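Local coordinates for acetyltransferase, GNAT family (Streptococcus pneumoniae, PDB 2I79), which binds acetyl coenzyme A and, as a GNAT-family N-acetyltransferase, probably transfers the acetyl group to an amino group of an acceptor substrate, at residues L5-A10 with N101-L106; A71-I76 with F91-K96; S149-A154 with F161-L166. All coordinates share one frame; numbering follows the deposited sequence.

Contact 1: residues L5-A10 with N101-L106; sequences LLIREA and NGLGSL. With ACO (acetyl coenzyme *a), chain G.
N101 leads the chain into the G-x-G part of the pyrophosphate-binding loop known from GNAT enzymes. G102, at the N-cap position of helix 103-117, has a positive phi (95°) at which a side chain would press on the carbonyl O of N101. Its N-H points at the cofactor, G102 N donating to ACO O1A at 3.0 Å. L103 sets out neither toward nor away from strand 5-9; CG is anti to the backbone N (chi1 -176°), and its end turns in to cross L5 obliquely, CD1 4.2 Å from L5 CD1. At G104 the absence of a side chain matters, because O6A of the cofactor occupies that direction, and G104 N donates to ACO O5A at 2.8 Å. S105 grips a single oxygen twice, through N at 2.9 Å and OG at 3.0 Å from ACO O2A. The first turn of the helix thus gives one side to the two phosphates and the other to strand 5-9. L106 completes that apolar side: its CD2 meets L5 CD2 tip to tip at 3.8 Å, while I7 CD1 lies obliquely across L106 CG at 3.9 Å. Only 149 Å² is buried, so the contact is light. Strand 5-9, outermost in its sheet, pairs through L6 and R8 with strand 60-66, and L103 also rests on A64 of that strand, so the helix start spans both strands.

Contact 2: residues A71-I76 with F91-K96; sequences AGIVNI and FIVIGK. With ACO (acetyl coenzyme *a), chain G.
I73 lies beside its pair partner V93 and sends CD1 diagonally to F91, two residues along. Its CG1 sits in the crowded position between backbone N and carbonyl carbon (chi1 68°), 3.7 Å from V93 CG1, and CD1 meets the ring edge 3.5 Å from F91 CD2. F21 of helix 15-26 packs on both I73 and V93. On the other face V74 and I92 lie side by side, and V74 CG2 to I92 CG1, at 3.5 Å, is tighter than usual for two carbons. I94 bends its end over the neighbouring glycine, placing CD1 3.5 Å from G72 CA, in the direction a side chain there would take.

Around these groups runs an antiparallel ladder, the short strand axes 177° apart. I73 with V93 and N75 with F91 form hydrogen-bonded pairs, the shortest link being N75 N to F91 O at 2.7 Å, and G95 N closes the ladder on A71 O. A71 and G72 both face A64 of strand 60-66, a classic beta bulge in strand 69-77.

The edge of 91-94 turned away from 71-76 is taken by the cofactor, which bonds to it much as another strand would. I94 N gives its hydrogen to ACO O9P at 2.8 Å, ACO N4P donates to I92 O at 3.0 Å, and I92 N reaches the acetyl oxygen, ACO O, at 2.9 Å with an N-H...O angle of 158°. This last bond would polarise the thioester carbonyl and, as in other GNAT enzymes, could steady negative charge building on that oxygen during acetyl transfer.

Contact 3: residues S149-A154 with F161-L166; sequences SQERGA and FIDVYL
The beta hairpin of strands 145-156 and 160-170, at the C-terminal end of the fold, is broken by a classic bulge: G153 and A154 both face I162, and the pairing shifts by two residues. Ordinary antiparallel pairs flank the break, with Q150 N bonded to V164 O at 2.9 Å and I162 N to A154 O at 2.9 Å. Between them a type II turn, Q150 to G153, takes the chain round a corner close to the partner strand, R152 having the positive phi (61°). V164 packs against the turn: its CG2 touches G153 CA at 3.8 Å and leans on Q150 CB. R152 crosses F161 obliquely, CB 3.9 Å from F161 CD1 and CD over one ring face. Its guanidinium stands high over the ring, CZ 5.4 Å from the F161 centroid, a weak cation-pi attraction at most; NH1 bonds to R122 O of the second subunit.

A water links the turn to D163, accepting from R152 N at 2.8 Å and donating to D163 OD1 at 2.8 Å. E151 runs beside D163, E151 OE2 5.2 Å from D163 OD2, so repulsion may raise their pKa values, while the water probably helps D163 keep its charge.

Strand 5-9 opens the chain at one outer edge of the mixed sheet, and contact 1 is completed some ninety residues later when helix 103-117 begins. Contact 2 closes a much shorter loop nested inside that one, the hairpin of strands 69-77 and 87-94 in the sheet's middle. The two touch: L103 CG lies 3.8 Å from I94 CD1, and both segments 91-96 and 101-106 hold the same acetyl coenzyme A. Contact 3 follows in series, closing the hairpin at the opposite outer edge. Its nearest atoms are about 12 Å from contact 2 and about 17 Å from contact 1, so the shared sheet connects them, while contact 3 meets the second subunit.

Contact 1: residues L5-A10 with N101-L106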
loop_
_atom_site.group_PDB
_atom_site.type_symbol
_atom_site.label_atom_id
_atom_site.label_comp_id
_atom_site.label_asym_id
_atom_site.label_seq_id
_atom_site.Cartn_x
_atom_site.Cartn_y
_atom_site.Cartn_z
ATOM N N LEU A 5 -33.463 -0.798 -0.832
ATOM C CA LEU A 5 -32.020 -1.134 -0.877
ATOM C C LEU A 5 -31.602 -1.602 -2.262
ATOM O O LEU A 5 -32.246 -2.466 -2.824
ATOM C CB LEU A 5 -31.682 -2.237 0.136
ATOM C CG LEU A 5 -30.209 -2.694 0.234
ATOM C CD1 LEU A 5 -29.268 -1.519 0.591
ATOM C CD2 LEU A 5 -30.001 -3.817 1.245
ATOM N N LEU A 6 -30.521 -1.050 -2.798
ATOM C CA LEU A 6 -29.837 -1.664 -3.955
ATOM C C LEU A 6 -28.341 -1.837 -3.649
ATOM O O LEU A 6 -27.686 -0.908 -3.195
ATOM C CB LEU A 6 -30.039 -0.828 -5.253
ATOM C CG LEU A 6 -29.215 -1.230 -6.499
ATOM C CD1 LEU A 6 -29.608 -2.612 -7.061
ATOM C CD2 LEU A 6 -29.369 -0.187 -7.574
ATOM N N ILE A 7 -27.817 -3.036 -3.872
ATOM C CA ILE A 7 -26.373 -3.254 -3.868
ATOM C C ILE A 7 -25.966 -3.709 -5.257
ATOM O O ILE A 7 -26.549 -4.659 -5.810
ATOM C CB ILE A 7 -25.928 -4.263 -2.823
ATOM C CG1 ILE A 7 -26.194 -3.681 -1.429
ATOM C CG2 ILE A 7 -24.438 -4.582 -3.011
ATOM C CD1 ILE A 7 -25.834 -4.593 -0.256
ATOM N N ARG A 8 -24.996 -3.000 -5.834
ATOM C CA ARG A 8 -24.450 -3.348 -7.156
ATOM C C ARG A 8 -23.090 -2.702 -7.412
ATOM O O ARG A 8 -22.715 -1.721 -6.759
ATOM C CB ARG A 8 -25.397 -2.905 -8.284
ATOM C CG ARG A 8 -25.616 -1.406 -8.380
ATOM C CD ARG A 8 -26.112 -0.984 -9.763
ATOM N NE ARG A 8 -26.529 0.421 -9.802
ATOM C CZ ARG A 8 -25.700 1.459 -9.874
ATOM N NH1 ARG A 8 -24.387 1.276 -9.941
ATOM N NH2 ARG A 8 -26.185 2.691 -9.908
ATOM N N GLU A 9 -22.409 -3.213 -8.427
ATOM C CA GLU A 9 -21.134 -2.643 -8.879
ATOM C C GLU A 9 -21.307 -1.193 -9.301
ATOM O O GLU A 9 -22.301 -0.855 -9.947
ATOM C CB GLU A 9 -20.574 -3.467 -10.043
ATOM C CG GLU A 9 -19.153 -3.131 -10.387
ATOM C CD GLU A 9 -18.466 -4.182 -11.297
ATOM O OE1 GLU A 9 -19.053 -5.260 -11.586
ATOM O OE2 GLU A 9 -17.311 -3.925 -11.696
ATOM N N ALA A 10 -20.353 -0.340 -8.925
ATOM C CA ALA A 10 -20.342 1.057 -9.347
ATOM C C ALA A 10 -20.175 1.148 -10.865
ATOM O O ALA A 10 -19.462 0.334 -11.462
ATOM C CB ALA A 10 -19.216 1.822 -8.661
ATOM N N ASN A 101 -26.992 -1.343 11.406
ATOM C CA ASN A 101 -28.201 -1.895 10.849
ATOM C C ASN A 101 -27.905 -3.106 9.965
ATOM O O ASN A 101 -28.825 -3.638 9.320
ATOM C CB ASN A 101 -28.935 -0.815 10.050
ATOM C CG ASN A 101 -29.615 0.187 10.935
ATOM O OD1 ASN A 101 -30.553 -0.153 11.655
ATOM N ND2 ASN A 101 -29.137 1.416 10.929
ATOM N N GLY A 102 -26.641 -3.538 9.915
ATOM C CA GLY A 102 -26.253 -4.678 9.079
ATOM C C GLY A 102 -25.703 -4.320 7.695
ATOM O O GLY A 102 -25.327 -5.191 6.941
ATOM N N LEU A 103 -25.625 -3.046 7.345
ATOM C CA LEU A 103 -25.239 -2.693 5.966
ATOM C C LEU A 103 -23.766 -3.016 5.671
ATOM O O LEU A 103 -23.441 -3.608 4.627
ATOM C CB LEU A 103 -25.555 -1.222 5.657
ATOM C CG LEU A 103 -25.276 -0.820 4.202
ATOM C CD1 LEU A 103 -26.006 -1.720 3.167
ATOM C CD2 LEU A 103 -25.620 0.658 4.030
ATOM N N GLY A 104 -22.889 -2.646 6.604
ATOM C CA GLY A 104 -21.473 -3.009 6.548
ATOM C C GLY A 104 -21.241 -4.496 6.303
ATOM O O GLY A 104 -20.414 -4.853 5.483
ATOM N N SER A 105 -21.965 -5.361 7.015
ATOM C CA SER A 105 -21.863 -6.815 6.838
ATOM C C SER A 105 -22.305 -7.300 5.479
ATOM O O SER A 105 -21.670 -8.149 4.899
ATOM C CB SER A 105 -22.713 -7.567 7.871
ATOM O OG SER A 105 -22.096 -7.513 9.118
ATOM N N LEU A 106 -23.441 -6.811 5.014
ATOM C CA LEU A 106 -23.950 -7.176 3.696
ATOM C C LEU A 106 -22.933 -6.870 2.573
ATOM O O LEU A 106 -22.690 -7.693 1.677
ATOM C CB LEU A 106 -25.227 -6.396 3.451
ATOM C CG LEU A 106 -26.430 -7.047 2.775
ATOM C CD1 LEU A 106 -26.633 -8.525 3.181
ATOM C CD2 LEU A 106 -27.666 -6.158 3.137
HETATM N N1A ACO G . -17.359 -2.151 19.575
HETATM C C2A ACO G . -17.634 -3.387 19.107
HETATM N N3A ACO G . -18.620 -3.626 18.221
HETATM C C4A ACO G . -19.387 -2.624 17.748
HETATM C C5A ACO G . -19.143 -1.254 18.192
HETATM C C6A ACO G . -18.048 -1.064 19.155
HETATM N N6A ACO G . -17.765 0.174 19.614
HETATM N N7A ACO G . -20.039 -0.478 17.579
HETATM C C8A ACO G . -20.795 -1.303 16.792
HETATM N N9A ACO G . -20.401 -2.583 16.903
HETATM C C1B ACO G . -20.886 -3.830 16.246
HETATM C C2B ACO G . -22.379 -4.032 16.037
HETATM O O2B ACO G . -23.007 -4.614 17.181
HETATM C C3B ACO G . -22.366 -5.002 14.884
HETATM O O3B ACO G . -21.990 -6.318 15.248
HETATM P P3B ACO G . -23.008 -7.551 15.327
HETATM O O7A ACO G . -23.704 -7.098 16.601
HETATM O O8A ACO G . -22.178 -8.807 15.440
HETATM O O9A ACO G . -23.820 -7.532 14.057
HETATM C C4B ACO G . -21.189 -4.522 14.048
HETATM O O4B ACO G . -20.278 -3.921 14.960
HETATM C C5B ACO G . -21.657 -3.551 12.972
HETATM O O5B ACO G . -22.060 -4.365 11.864
HETATM P P1A ACO G . -22.884 -3.680 10.667
HETATM O O1A ACO G . -24.027 -2.870 11.218
HETATM O O2A ACO G . -23.104 -4.780 9.649
HETATM O O3A ACO G . -21.795 -2.583 10.184
HETATM P P2A ACO G . -22.009 -0.985 9.898
HETATM O O4A ACO G . -22.148 -0.107 11.146
HETATM O O5A ACO G . -23.053 -0.931 8.809
HETATM O O6A ACO G . -20.521 -0.736 9.271
HETATM C CBP ACO G . -18.345 0.298 9.695
HETATM C CCP ACO G . -19.365 -0.748 10.101
HETATM C CDP ACO G . -17.100 0.108 10.574
HETATM C CEP ACO G . -18.030 0.103 8.203
HETATM C CAP ACO G . -18.928 1.696 9.926
HETATM O OAP ACO G . -19.135 1.958 11.334
HETATM C C9P ACO G . -18.048 2.772 9.313
HETATM O O9P ACO G . -18.161 3.047 8.133
HETATM N N8P ACO G . -17.191 3.397 10.111
HETATM C C7P ACO G . -16.302 4.490 9.699
HETATM C C6P ACO G . -15.291 4.100 8.622
HETATM C C5P ACO G . -14.485 2.902 9.040
HETATM O O5P ACO G . -13.926 2.909 10.118
HETATM N N4P ACO G . -14.434 1.881 8.193
HETATM C C3P ACO G . -13.687 0.660 8.449
HETATM C C2P ACO G . -12.179 0.837 8.341
HETATM S S1P ACO G . -11.754 1.253 6.673
HETATM C C ACO G . -11.295 -0.048 5.814
HETATM O O ACO G . -12.204 -0.827 5.649
HETATM C CH3 ACO G . -9.861 -0.166 5.332
#

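Contact 2: residues A71-I76 with F91-K96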
loop_
_atom_site.group_PDB
_atom_site.type_symbol
_atom_site.label_atom_id
_atom_site.label_comp_id
_atom_site.label_asym_id
_atom_site.label_seq_id
_atom_site.Cartn_x
_atom_site.Cartn_y
_atom_site.Cartn_z
ATOM N N ALA A 71 -25.348 4.901 0.393
ATOM C CA ALA A 71 -25.238 4.804 1.832
ATOM C C ALA A 71 -23.921 4.144 2.307
ATOM O O ALA A 71 -23.537 4.305 3.470
ATOM C CB ALA A 71 -26.442 4.034 2.387
ATOM N N GLY A 72 -23.256 3.414 1.403
ATOM C CA GLY A 72 -22.038 2.697 1.724
ATOM C C GLY A 72 -21.259 2.247 0.496
ATOM O O GLY A 72 -21.805 2.164 -0.597
ATOM N N ILE A 73 -19.967 2.012 0.666
ATOM C CA ILE A 73 -19.129 1.462 -0.399
ATOM C C ILE A 73 -18.158 0.438 0.145
ATOM O O ILE A 73 -17.716 0.536 1.286
ATOM C CB ILE A 73 -18.341 2.555 -1.166
ATOM C CG1 ILE A 73 -17.272 3.216 -0.294
ATOM C CG2 ILE A 73 -19.304 3.591 -1.742
ATOM C CD1 ILE A 73 -15.838 2.704 -0.614
ATOM N N VAL A 74 -17.882 -0.578 -0.659
ATOM C CA VAL A 74 -16.770 -1.482 -0.399
ATOM C C VAL A 74 -15.879 -1.451 -1.648
ATOM O O VAL A 74 -16.348 -1.498 -2.789
ATOM C CB VAL A 74 -17.206 -2.927 0.051
ATOM C CG1 VAL A 74 -18.182 -3.563 -0.904
ATOM C CG2 VAL A 74 -15.958 -3.846 0.241
ATOM N N ASN A 75 -14.581 -1.333 -1.407
ATOM C CA ASN A 75 -13.602 -1.196 -2.453
ATOM C C ASN A 75 -12.569 -2.303 -2.307
ATOM O O ASN A 75 -12.020 -2.520 -1.211
ATOM C CB ASN A 75 -12.952 0.155 -2.277
ATOM C CG ASN A 75 -12.591 0.790 -3.555
ATOM O OD1 ASN A 75 -11.409 0.891 -3.892
ATOM N ND2 ASN A 75 -13.597 1.216 -4.307
ATOM N N ILE A 76 -12.343 -3.054 -3.375
ATOM C CA ILE A 76 -11.147 -3.885 -3.447
ATOM C C ILE A 76 -10.194 -3.324 -4.491
ATOM O O ILE A 76 -10.559 -3.100 -5.642
ATOM C CB ILE A 76 -11.430 -5.337 -3.762
ATOM C CG1 ILE A 76 -12.364 -5.939 -2.707
ATOM C CG2 ILE A 76 -10.109 -6.088 -3.839
ATOM C CD1 ILE A 76 -12.848 -7.320 -3.069
ATOM N N PHE A 91 -11.371 -1.754 1.519
ATOM C CA PHE A 91 -11.825 -0.506 2.147
ATOM C C PHE A 91 -13.359 -0.496 2.179
ATOM O O PHE A 91 -13.981 -0.692 1.129
ATOM C CB PHE A 91 -11.327 0.694 1.337
ATOM C CG PHE A 91 -11.821 2.016 1.837
ATOM C CD1 PHE A 91 -11.294 2.580 2.997
ATOM C CD2 PHE A 91 -12.819 2.698 1.167
ATOM C CE1 PHE A 91 -11.747 3.820 3.465
ATOM C CE2 PHE A 91 -13.279 3.934 1.629
ATOM C CZ PHE A 91 -12.740 4.494 2.778
ATOM N N ILE A 92 -13.955 -0.262 3.357
ATOM C CA ILE A 92 -15.420 -0.087 3.506
ATOM C C ILE A 92 -15.752 1.156 4.332
ATOM O O ILE A 92 -15.136 1.424 5.363
ATOM C CB ILE A 92 -16.096 -1.318 4.194
ATOM C CG1 ILE A 92 -15.707 -2.624 3.484
ATOM C CG2 ILE A 92 -17.668 -1.203 4.227
ATOM C CD1 ILE A 92 -16.345 -3.887 4.103
ATOM N N VAL A 93 -16.749 1.917 3.903
ATOM C CA VAL A 93 -17.252 2.994 4.738
ATOM C C VAL A 93 -18.748 3.118 4.529
ATOM O O VAL A 93 -19.231 2.969 3.406
ATOM C CB VAL A 93 -16.521 4.331 4.485
ATOM C CG1 VAL A 93 -16.597 4.722 3.007
ATOM C CG2 VAL A 93 -17.094 5.417 5.370
ATOM N N ILE A 94 -19.458 3.330 5.650
ATOM C CA ILE A 94 -20.920 3.493 5.695
ATOM C C ILE A 94 -21.191 4.882 6.284
ATOM O O ILE A 94 -20.445 5.345 7.160
ATOM C CB ILE A 94 -21.603 2.394 6.554
ATOM C CG1 ILE A 94 -21.285 0.984 6.003
ATOM C CG2 ILE A 94 -23.125 2.570 6.602
ATOM C CD1 ILE A 94 -21.855 0.688 4.605
ATOM N N GLY A 95 -22.203 5.577 5.750
ATOM C CA GLY A 95 -22.656 6.825 6.353
ATOM C C GLY A 95 -23.051 6.585 7.795
ATOM O O GLY A 95 -23.704 5.586 8.104
ATOM N N LYS A 96 -22.621 7.485 8.672
ATOM C CA LYS A 96 -22.764 7.337 10.100
ATOM C C LYS A 96 -24.229 7.126 10.460
ATOM O O LYS A 96 -24.572 6.222 11.205
ATOM C CB LYS A 96 -22.208 8.571 10.816
ATOM C CG LYS A 96 -22.080 8.416 12.339
ATOM C CD LYS A 96 -21.219 9.542 12.963
ATOM C CE LYS A 96 -21.308 9.489 14.489
ATOM N NZ LYS A 96 -20.280 10.306 15.243
HETATM N N1A ACO G . -17.359 -2.151 19.575
HETATM C C2A ACO G . -17.634 -3.387 19.107
HETATM N N3A ACO G . -18.620 -3.626 18.221
HETATM C C4A ACO G . -19.387 -2.624 17.748
HETATM C C5A ACO G . -19.143 -1.254 18.192
HETATM C C6A ACO G . -18.048 -1.064 19.155
HETATM N N6A ACO G . -17.765 0.174 19.614
HETATM N N7A ACO G . -20.039 -0.478 17.579
HETATM C C8A ACO G . -20.795 -1.303 16.792
HETATM N N9A ACO G . -20.401 -2.583 16.903
HETATM C C1B ACO G . -20.886 -3.830 16.246
HETATM C C2B ACO G . -22.379 -4.032 16.037
HETATM O O2B ACO G . -23.007 -4.614 17.181
HETATM C C3B ACO G . -22.366 -5.002 14.884
HETATM O O3B ACO G . -21.990 -6.318 15.248
HETATM P P3B ACO G . -23.008 -7.551 15.327
HETATM O O7A ACO G . -23.704 -7.098 16.601
HETATM O O8A ACO G . -22.178 -8.807 15.440
HETATM O O9A ACO G . -23.820 -7.532 14.057
HETATM C C4B ACO G . -21.189 -4.522 14.048
HETATM O O4B ACO G . -20.278 -3.921 14.960
HETATM C C5B ACO G . -21.657 -3.551 12.972
HETATM O O5B ACO G . -22.060 -4.365 11.864
HETATM P P1A ACO G . -22.884 -3.680 10.667
HETATM O O1A ACO G . -24.027 -2.870 11.218
HETATM O O2A ACO G . -23.104 -4.780 9.649
HETATM O O3A ACO G . -21.795 -2.583 10.184
HETATM P P2A ACO G . -22.009 -0.985 9.898
HETATM O O4A ACO G . -22.148 -0.107 11.146
HETATM O O5A ACO G . -23.053 -0.931 8.809
HETATM O O6A ACO G . -20.521 -0.736 9.271
HETATM C CBP ACO G . -18.345 0.298 9.695
HETATM C CCP ACO G . -19.365 -0.748 10.101
HETATM C CDP ACO G . -17.100 0.108 10.574
HETATM C CEP ACO G . -18.030 0.103 8.203
HETATM C CAP ACO G . -18.928 1.696 9.926
HETATM O OAP ACO G . -19.135 1.958 11.334
HETATM C C9P ACO G . -18.048 2.772 9.313
HETATM O O9P ACO G . -18.161 3.047 8.133
HETATM N N8P ACO G . -17.191 3.397 10.111
HETATM C C7P ACO G . -16.302 4.490 9.699
HETATM C C6P ACO G . -15.291 4.100 8.622
HETATM C C5P ACO G . -14.485 2.902 9.040
HETATM O O5P ACO G . -13.926 2.909 10.118
HETATM N N4P ACO G . -14.434 1.881 8.193
HETATM C C3P ACO G . -13.687 0.660 8.449
HETATM C C2P ACO G . -12.179 0.837 8.341
HETATM S S1P ACO G . -11.754 1.253 6.673
HETATM C C ACO G . -11.295 -0.048 5.814
HETATM O O ACO G . -12.204 -0.827 5.649
HETATM C CH3 ACO G . -9.861 -0.166 5.332
#

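Contact 3: residues S149-A154 with F161-L166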
loop_
_atom_site.group_PDB
_atom_site.type_symbol
_atom_site.label_atom_id
_atom_site.label_comp_id
_atom_site.label_asym_id
_atom_site.label_seq_id
_atom_site.Cartn_x
_atom_site.Cartn_y
_atom_site.Cartn_z
ATOM N N SER A 149 0.451 -5.690 14.411
ATOM C CA SER A 149 0.085 -4.325 14.750
ATOM C C SER A 149 1.291 -3.428 14.590
ATOM O O SER A 149 2.449 -3.892 14.693
ATOM C CB SER A 149 -0.503 -4.230 16.161
ATOM O OG SER A 149 0.496 -4.334 17.133
ATOM N N GLN A 150 1.002 -2.162 14.264
ATOM C CA GLN A 150 2.006 -1.191 13.846
ATOM C C GLN A 150 1.798 0.120 14.620
ATOM O O GLN A 150 0.737 0.754 14.601
ATOM C CB GLN A 150 1.974 -0.984 12.313
ATOM C CG GLN A 150 2.461 -2.245 11.560
ATOM C CD GLN A 150 2.437 -2.147 10.070
ATOM O OE1 GLN A 150 1.569 -1.517 9.504
ATOM N NE2 GLN A 150 3.400 -2.783 9.414
ATOM N N GLU A 151 2.841 0.484 15.337
ATOM C CA GLU A 151 2.889 1.734 16.061
ATOM C C GLU A 151 3.102 2.916 15.068
ATOM O O GLU A 151 3.860 2.811 14.137
ATOM C CB GLU A 151 4.004 1.626 17.090
ATOM C CG GLU A 151 3.873 2.589 18.217
ATOM C CD GLU A 151 4.929 2.350 19.324
ATOM O OE1 GLU A 151 5.198 3.310 20.088
ATOM O OE2 GLU A 151 5.499 1.227 19.384
ATOM N N ARG A 152 2.395 4.017 15.301
ATOM C CA ARG A 152 2.320 5.150 14.408
ATOM C C ARG A 152 1.738 4.766 13.051
ATOM O O ARG A 152 2.114 5.330 12.052
ATOM C CB ARG A 152 3.692 5.818 14.225
ATOM C CG ARG A 152 4.404 6.094 15.525
ATOM C CD ARG A 152 5.652 6.870 15.345
ATOM N NE ARG A 152 6.191 7.239 16.654
ATOM C CZ ARG A 152 7.367 7.823 16.878
ATOM N NH1 ARG A 152 8.197 8.110 15.886
ATOM N NH2 ARG A 152 7.731 8.100 18.128
ATOM N N GLY A 153 0.831 3.807 13.004
ATOM C CA GLY A 153 0.145 3.477 11.769
ATOM C C GLY A 153 -0.735 4.610 11.254
ATOM O O GLY A 153 -1.060 4.670 10.075
ATOM N N ALA A 154 -1.135 5.499 12.152
ATOM C CA ALA A 154 -2.015 6.606 11.823
ATOM C C ALA A 154 -1.695 7.809 12.722
ATOM O O ALA A 154 -1.261 7.658 13.894
ATOM C CB ALA A 154 -3.457 6.187 12.012
ATOM N N PHE A 161 -0.165 10.156 17.506
ATOM C CA PHE A 161 0.055 8.886 16.815
ATOM C C PHE A 161 -0.667 7.731 17.478
ATOM O O PHE A 161 -0.688 7.617 18.694
ATOM C CB PHE A 161 1.540 8.570 16.736
ATOM C CG PHE A 161 2.298 9.544 15.905
ATOM C CD1 PHE A 161 2.289 9.439 14.532
ATOM C CD2 PHE A 161 3.034 10.567 16.499
ATOM C CE1 PHE A 161 2.978 10.325 13.771
ATOM C CE2 PHE A 161 3.739 11.440 15.738
ATOM C CZ PHE A 161 3.703 11.330 14.368
ATOM N N ILE A 162 -1.273 6.882 16.662
ATOM C CA ILE A 162 -1.993 5.722 17.162
ATOM C C ILE A 162 -1.603 4.471 16.368
ATOM O O ILE A 162 -1.104 4.549 15.227
ATOM C CB ILE A 162 -3.537 5.917 17.117
ATOM C CG1 ILE A 162 -4.047 6.085 15.672
ATOM C CG2 ILE A 162 -4.004 7.097 18.009
ATOM C CD1 ILE A 162 -5.561 6.133 15.609
ATOM N N ASP A 163 -1.876 3.323 16.975
ATOM C CA ASP A 163 -1.602 2.011 16.395
ATOM C C ASP A 163 -2.717 1.522 15.482
ATOM O O ASP A 163 -3.907 1.847 15.660
ATOM C CB ASP A 163 -1.422 0.934 17.492
ATOM C CG ASP A 163 -0.163 1.132 18.349
ATOM O OD1 ASP A 163 0.165 2.266 18.723
ATOM O OD2 ASP A 163 0.502 0.132 18.679
ATOM N N VAL A 164 -2.307 0.672 14.549
ATOM C CA VAL A 164 -3.196 -0.059 13.649
ATOM C C VAL A 164 -2.978 -1.574 13.751
ATOM O O VAL A 164 -1.889 -2.029 14.032
ATOM C CB VAL A 164 -3.045 0.406 12.190
ATOM C CG1 VAL A 164 -3.411 1.888 12.080
ATOM C CG2 VAL A 164 -1.623 0.149 11.599
ATOM N N TYR A 165 -4.038 -2.338 13.520
ATOM C CA TYR A 165 -3.935 -3.761 13.292
ATOM C C TYR A 165 -3.789 -3.996 11.802
ATOM O O TYR A 165 -4.414 -3.338 10.989
ATOM C CB TYR A 165 -5.188 -4.499 13.789
ATOM C CG TYR A 165 -5.288 -4.639 15.321
ATOM C CD1 TYR A 165 -4.220 -5.172 16.068
ATOM C CD2 TYR A 165 -6.450 -4.273 15.999
ATOM C CE1 TYR A 165 -4.310 -5.316 17.466
ATOM C CE2 TYR A 165 -6.566 -4.417 17.382
ATOM C CZ TYR A 165 -5.478 -4.939 18.118
ATOM O OH TYR A 165 -5.556 -5.092 19.492
ATOM N N LEU A 166 -2.941 -4.948 11.472
ATOM C CA LEU A 166 -2.943 -5.631 10.183
ATOM C C LEU A 166 -3.930 -6.795 10.237
ATOM O O LEU A 166 -3.824 -7.652 11.135
ATOM C CB LEU A 166 -1.554 -6.234 9.959
ATOM C CG LEU A 166 -0.336 -5.317 9.981
ATOM C CD1 LEU A 166 0.943 -6.198 10.124
ATOM C CD2 LEU A 166 -0.349 -4.488 8.704
HETATM O O HOH W 1 1.204 4.645 17.731
#